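Local coordinates for protein vacuolar aminopeptidase 1 (PDB 5JGF) that removes amino acids from the N-terminus of peptides and proteins in the yeast vacuole, using zinc, and is itself the major cargo of the cytoplasm-to-vacuole targeting pathway, at residues D[335-341]-D[423-428]; D[384-388]-D[466-470]. All coordinates share one frame; numbering follows the deposited sequence.

How the contacts relate
Along the chain the segments come in the order 335-341, 384-388, 423-428 and 466-470, so the two contacts cross. Contact 1 closes a loop of 81 residues by pairing strand 339-347 with strand 426-434, neighbours in the large mixed sheet. That loop contains helix 383-396. Contact 2 sets this helix against the C-terminal end of helix 448-468, closing a loop of 77 residues. The two touch directly: CD1 of Ile-339 lies 3.6 Å from CZ of Tyr-467. Together they tie two neighbouring strands to the helices that pack on one face of them. Both also reach a second subunit of the dodecamer.

Contact 1 of 2, residues D[335-341]-D[423-428]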
loop_
_atom_site.group_PDB
_atom_site.type_symbol
_atom_site.label_atom_id
_atom_site.label_comp_id
_atom_site.label_asym_id
_atom_site.label_seq_id
_atom_site.Cartn_x
_atom_site.Cartn_y
_atom_site.Cartn_z
ATOM N N TRP D 335 58.075 6.436 -11.890
ATOM C CA TRP D 335 56.828 6.450 -11.140
ATOM C C TRP D 335 56.938 5.827 -9.755
ATOM O O TRP D 335 56.280 6.280 -8.818
ATOM C CB TRP D 335 55.725 5.779 -11.964
ATOM C CG TRP D 335 55.343 6.617 -13.153
ATOM C CD1 TRP D 335 55.442 6.272 -14.472
ATOM C CD2 TRP D 335 54.843 7.960 -13.125
ATOM N NE1 TRP D 335 55.038 7.320 -15.266
ATOM C CE2 TRP D 335 54.667 8.369 -14.465
ATOM C CE3 TRP D 335 54.529 8.860 -12.096
ATOM C CZ2 TRP D 335 54.190 9.641 -14.805
ATOM C CZ3 TRP D 335 54.054 10.125 -12.434
ATOM C CH2 TRP D 335 53.891 10.502 -13.779
ATOM N N ALA D 336 57.780 4.808 -9.610
ATOM C CA ALA D 336 57.948 4.173 -8.309
ATOM C C ALA D 336 58.489 5.194 -7.310
ATOM O O ALA D 336 58.250 5.085 -6.107
ATOM C CB ALA D 336 58.894 2.981 -8.416
ATOM N N ASN D 337 59.203 6.195 -7.816
ATOM C CA ASN D 337 59.785 7.231 -6.966
ATOM C C ASN D 337 59.012 8.547 -6.985
ATOM O O ASN D 337 59.505 9.558 -6.492
ATOM C CB ASN D 337 61.232 7.506 -7.395
ATOM C CG ASN D 337 62.182 6.399 -6.988
ATOM O OD1 ASN D 337 62.507 6.247 -5.808
ATOM N ND2 ASN D 337 62.629 5.612 -7.963
ATOM N N SER D 338 57.800 8.530 -7.535
ATOM C CA SER D 338 56.989 9.741 -7.636
ATOM C C SER D 338 55.890 9.867 -6.584
ATOM O O SER D 338 55.520 8.897 -5.927
ATOM C CB SER D 338 56.336 9.816 -9.020
ATOM O OG SER D 338 57.295 9.754 -10.066
ATOM N N ILE D 339 55.378 11.084 -6.435
ATOM C CA ILE D 339 54.281 11.367 -5.516
ATOM C C ILE D 339 53.268 12.203 -6.283
ATOM O O ILE D 339 53.601 13.256 -6.829
ATOM C CB ILE D 339 54.736 12.166 -4.266
ATOM C CG1 ILE D 339 55.520 11.261 -3.308
ATOM C CG2 ILE D 339 53.513 12.751 -3.550
ATOM C CD1 ILE D 339 54.712 10.103 -2.732
ATOM N N ILE D 340 52.032 11.723 -6.345
ATOM C CA ILE D 340 50.986 12.452 -7.038
ATOM C C ILE D 340 49.973 12.961 -6.026
ATOM O O ILE D 340 49.474 12.196 -5.202
ATOM C CB ILE D 340 50.224 11.556 -8.048
ATOM C CG1 ILE D 340 51.180 11.024 -9.121
ATOM C CG2 ILE D 340 49.097 12.356 -8.700
ATOM C CD1 ILE D 340 50.512 10.082 -10.127
ATOM N N LEU D 341 49.698 14.258 -6.063
ATOM C CA LEU D 341 48.686 14.810 -5.182
ATOM C C LEU D 341 47.472 14.986 -6.076
ATOM O O LEU D 341 47.500 15.776 -7.017
ATOM C CB LEU D 341 49.085 16.180 -4.611
ATOM C CG LEU D 341 50.289 16.308 -3.671
ATOM C CD1 LEU D 341 50.274 17.693 -3.026
ATOM C CD2 LEU D 341 50.236 15.231 -2.594
ATOM N N THR D 423 49.743 5.099 -13.385
ATOM C CA THR D 423 51.178 5.341 -13.232
ATOM C C THR D 423 51.883 4.336 -12.329
ATOM O O THR D 423 53.046 3.992 -12.558
ATOM C CB THR D 423 51.449 6.743 -12.654
ATOM O OG1 THR D 423 50.881 6.831 -11.341
ATOM C CG2 THR D 423 50.844 7.826 -13.545
ATOM N N GLY D 424 51.178 3.869 -11.303
ATOM C CA GLY D 424 51.770 2.940 -10.358
ATOM C C GLY D 424 52.425 3.731 -9.235
ATOM O O GLY D 424 53.066 3.165 -8.350
ATOM N N ALA D 425 52.252 5.051 -9.275
ATOM C CA ALA D 425 52.831 5.945 -8.275
ATOM C C ALA D 425 51.918 6.181 -7.081
ATOM O O ALA D 425 50.698 6.245 -7.224
ATOM C CB ALA D 425 53.177 7.288 -8.917
ATOM N N ARG D 426 52.518 6.309 -5.902
ATOM C CA ARG D 426 51.755 6.578 -4.692
ATOM C C ARG D 426 51.014 7.891 -4.925
ATOM O O ARG D 426 51.613 8.910 -5.287
ATOM C CB ARG D 426 52.693 6.682 -3.489
ATOM C CG ARG D 426 52.014 7.111 -2.204
ATOM C CD ARG D 426 52.840 6.716 -0.992
ATOM N NE ARG D 426 52.649 5.313 -0.626
ATOM C CZ ARG D 426 53.633 4.426 -0.505
ATOM N NH1 ARG D 426 53.361 3.178 -0.157
ATOM N NH2 ARG D 426 54.890 4.783 -0.745
ATOM N N THR D 427 49.701 7.855 -4.724
ATOM C CA THR D 427 48.854 9.016 -4.956
ATOM C C THR D 427 48.079 9.379 -3.697
ATOM O O THR D 427 47.572 8.504 -2.995
ATOM C CB THR D 427 47.872 8.713 -6.105
ATOM O OG1 THR D 427 48.620 8.415 -7.292
ATOM C CG2 THR D 427 46.940 9.891 -6.360
ATOM N N ILE D 428 47.994 10.675 -3.421
ATOM C CA ILE D 428 47.303 11.169 -2.240
ATOM C C ILE D 428 46.150 12.084 -2.629
ATOM O O ILE D 428 46.354 13.109 -3.283
ATOM C CB ILE D 428 48.281 11.955 -1.342
ATOM C CG1 ILE D 428 49.504 11.082 -1.048
ATOM C CG2 ILE D 428 47.592 12.378 -0.044
ATOM C CD1 ILE D 428 50.769 11.862 -0.790
HETATM O O HOH W 1 55.524 6.314 -5.638
#
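The carbonyl oxygen of Ile-340 is met by two groups of segment 423-428. Ile-428 N donates a hydrogen bond to Ile-340 O at 2.8 Å, and Thr-427 CA adds a CH...O contact to the same atom at 3.2 Å. Ile-340 N in turn donates to Arg-426 O at 3.0 Å. These bonds make the two strands parallel neighbours. Further along, strand 339-347 carries the zinc ligand Asp-344. A water joins Arg-426 N to the carbonyl side of the 336-338 turn. It accepts from Arg-426 N, while Ala-336 O and Ser-338 O compete with atoms elsewhere for its protons.

Before the strands, Thr-423 lies over one face of the Trp-335 indole. Its CG2 is 3.8 Å from the centroid of the six-membered ring, almost on the ring normal, a CH-pi contact. OG1 sits between the backbone N and the carbonyl carbon (chi1 63°), which turns CG2 onto the ring. The same OG1 accepts from Ala-425 N at 3.1 Å, an ST turn, and also bonds Leu-419 O. Ile-340 CD1 reaches it tip to tip. Ile-340 and Thr-427 share one face of the sheet; on the opposite face Ile-428 CD1 touches Ile-339 CG2 at 4.0 Å and Leu-341 CD2 at 3.9 Å.

The Thr-423 hydroxyl is thus satisfied by backbone groups, which should fix its methyl on the indole.

Contact 2 of 2, residues D[384-388]-D[466-470]; sequences VGTAL and VYDEF
Helix 383-396 packs against the C-terminal end of helix 448-468 in the helical layer on one face of the large mixed sheet, with Leu-388 and Phe-470 prominent in the contact. The interface is apolar, and no hydrogen bond crosses it.

Leu-388 extends its CG anti to the backbone N (chi1 179°). This sends CD1 to the Tyr-467 side chain, where it lies 3.4 Å from CD1 of the ring and also touches CB. The leucine comes in roughly perpendicular to the tyrosine. The packing here is tight, and the Leu-388 chi2 of 145° departs from a regular staggered value. On another side of the leucine, CG meets CG1 of Val-466 at 4.1 Å. The same methyl of Val-466 also rests near the Leu-388 carbonyl oxygen.

Phe-470, the last modelled residue, brings its ring to three residues of the helix. CB of Ala-387 sits at the ring edge, in its plane, 3.8 Å from CE2. Val-384 and Phe-470 run alongside in opposite senses, with CG1 of the valine 3.7 Å from CD2 of the ring. CZ comes within 4.1 Å of CB of Leu-388 and also nears its backbone N. Val-466 O lies in the ring plane at the edge as well. The ring thus has Val-466 O at one part of its edge and helix 383-396 at another. Val-384 CG1 also approaches the edge of the Tyr-467 ring.

Farther out, Phe-470 packs on Ile-148 of a second subunit, so the contact also borders a subunit interface. On the sheet side, Leu-388 rests on Ile-339 and Ile-428, and Tyr-467 rests on Ile-339. The Tyr-467 hydroxyl makes a weak hydrogen bond with Arg-426 of strand 426-434.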
loop_
_atom_site.group_PDB
_atom_site.type_symbol
_atom_site.label_atom_id
_atom_site.label_comp_id
_atom_site.label_asym_id
_atom_site.label_seq_id
_atom_site.Cartn_x
_atom_site.Cartn_y
_atom_site.Cartn_z
ATOM N N VAL D 384 51.197 5.569 4.017
ATOM C CA VAL D 384 52.465 6.253 3.769
ATOM C C VAL D 384 52.205 7.661 3.238
ATOM O O VAL D 384 52.859 8.620 3.649
ATOM C CB VAL D 384 53.334 5.474 2.759
ATOM C CG1 VAL D 384 54.556 6.299 2.367
ATOM C CG2 VAL D 384 53.773 4.157 3.373
ATOM N N GLY D 385 51.242 7.784 2.329
ATOM C CA GLY D 385 50.917 9.087 1.773
ATOM C C GLY D 385 50.388 10.032 2.833
ATOM O O GLY D 385 50.662 11.233 2.802
ATOM N N THR D 386 49.619 9.497 3.775
ATOM C CA THR D 386 49.073 10.310 4.853
ATOM C C THR D 386 50.235 10.823 5.701
ATOM O O THR D 386 50.301 12.007 6.032
ATOM C CB THR D 386 48.113 9.488 5.743
ATOM O OG1 THR D 386 46.971 9.091 4.972
ATOM C CG2 THR D 386 47.647 10.309 6.939
ATOM N N ALA D 387 51.156 9.924 6.034
ATOM C CA ALA D 387 52.320 10.288 6.836
ATOM C C ALA D 387 53.169 11.335 6.117
ATOM O O ALA D 387 53.644 12.291 6.733
ATOM C CB ALA D 387 53.157 9.044 7.132
ATOM N N LEU D 388 53.352 11.155 4.812
ATOM C CA LEU D 388 54.151 12.087 4.024
ATOM C C LEU D 388 53.565 13.490 4.038
ATOM O O LEU D 388 54.289 14.467 4.215
ATOM C CB LEU D 388 54.283 11.591 2.581
ATOM C CG LEU D 388 55.088 12.515 1.657
ATOM C CD1 LEU D 388 55.872 11.689 0.666
ATOM C CD2 LEU D 388 54.154 13.482 0.946
ATOM N N VAL D 466 61.266 15.062 1.786
ATOM C CA VAL D 466 60.459 14.319 2.749
ATOM C C VAL D 466 60.291 12.856 2.350
ATOM O O VAL D 466 60.439 11.959 3.181
ATOM C CB VAL D 466 59.053 14.951 2.916
ATOM C CG1 VAL D 466 58.179 14.058 3.790
ATOM C CG2 VAL D 466 59.176 16.329 3.541
ATOM N N TYR D 467 59.988 12.612 1.079
ATOM C CA TYR D 467 59.792 11.246 0.616
ATOM C C TYR D 467 61.082 10.441 0.740
ATOM O O TYR D 467 61.048 9.217 0.810
ATOM C CB TYR D 467 59.280 11.239 -0.829
ATOM C CG TYR D 467 58.612 9.941 -1.254
ATOM C CD1 TYR D 467 57.878 9.175 -0.341
ATOM C CD2 TYR D 467 58.661 9.512 -2.577
ATOM C CE1 TYR D 467 57.208 8.016 -0.743
ATOM C CE2 TYR D 467 57.993 8.358 -2.989
ATOM C CZ TYR D 467 57.269 7.616 -2.066
ATOM O OH TYR D 467 56.599 6.485 -2.475
ATOM N N ASP D 468 62.217 11.131 0.775
ATOM C CA ASP D 468 63.505 10.449 0.922
ATOM C C ASP D 468 63.589 9.745 2.273
ATOM O O ASP D 468 64.214 8.688 2.396
ATOM C CB ASP D 468 64.671 11.433 0.822
ATOM C CG ASP D 468 64.967 11.857 -0.602
ATOM O OD1 ASP D 468 64.604 11.118 -1.537
ATOM O OD2 ASP D 468 65.587 12.928 -0.778
ATOM N N GLU D 469 62.958 10.346 3.281
ATOM C CA GLU D 469 62.952 9.806 4.634
ATOM C C GLU D 469 62.224 8.471 4.758
ATOM O O GLU D 469 62.392 7.765 5.747
ATOM C CB GLU D 469 62.334 10.822 5.616
ATOM C CG GLU D 469 63.095 12.136 5.755
ATOM C CD GLU D 469 64.564 11.913 6.114
ATOM O OE1 GLU D 469 64.891 10.862 6.696
ATOM O OE2 GLU D 469 65.412 12.781 5.836
ATOM N N PHE D 470 61.409 8.132 3.768
ATOM C CA PHE D 470 60.682 6.874 3.798
ATOM C C PHE D 470 61.484 5.773 3.116
ATOM O O PHE D 470 62.283 6.090 2.205
ATOM C CB PHE D 470 59.321 7.027 3.107
ATOM C CG PHE D 470 58.359 7.899 3.859
ATOM C CD1 PHE D 470 58.521 9.280 3.882
ATOM C CD2 PHE D 470 57.302 7.337 4.569
ATOM C CE1 PHE D 470 57.643 10.091 4.601
ATOM C CE2 PHE D 470 56.417 8.145 5.296
ATOM C CZ PHE D 470 56.591 9.521 5.309
#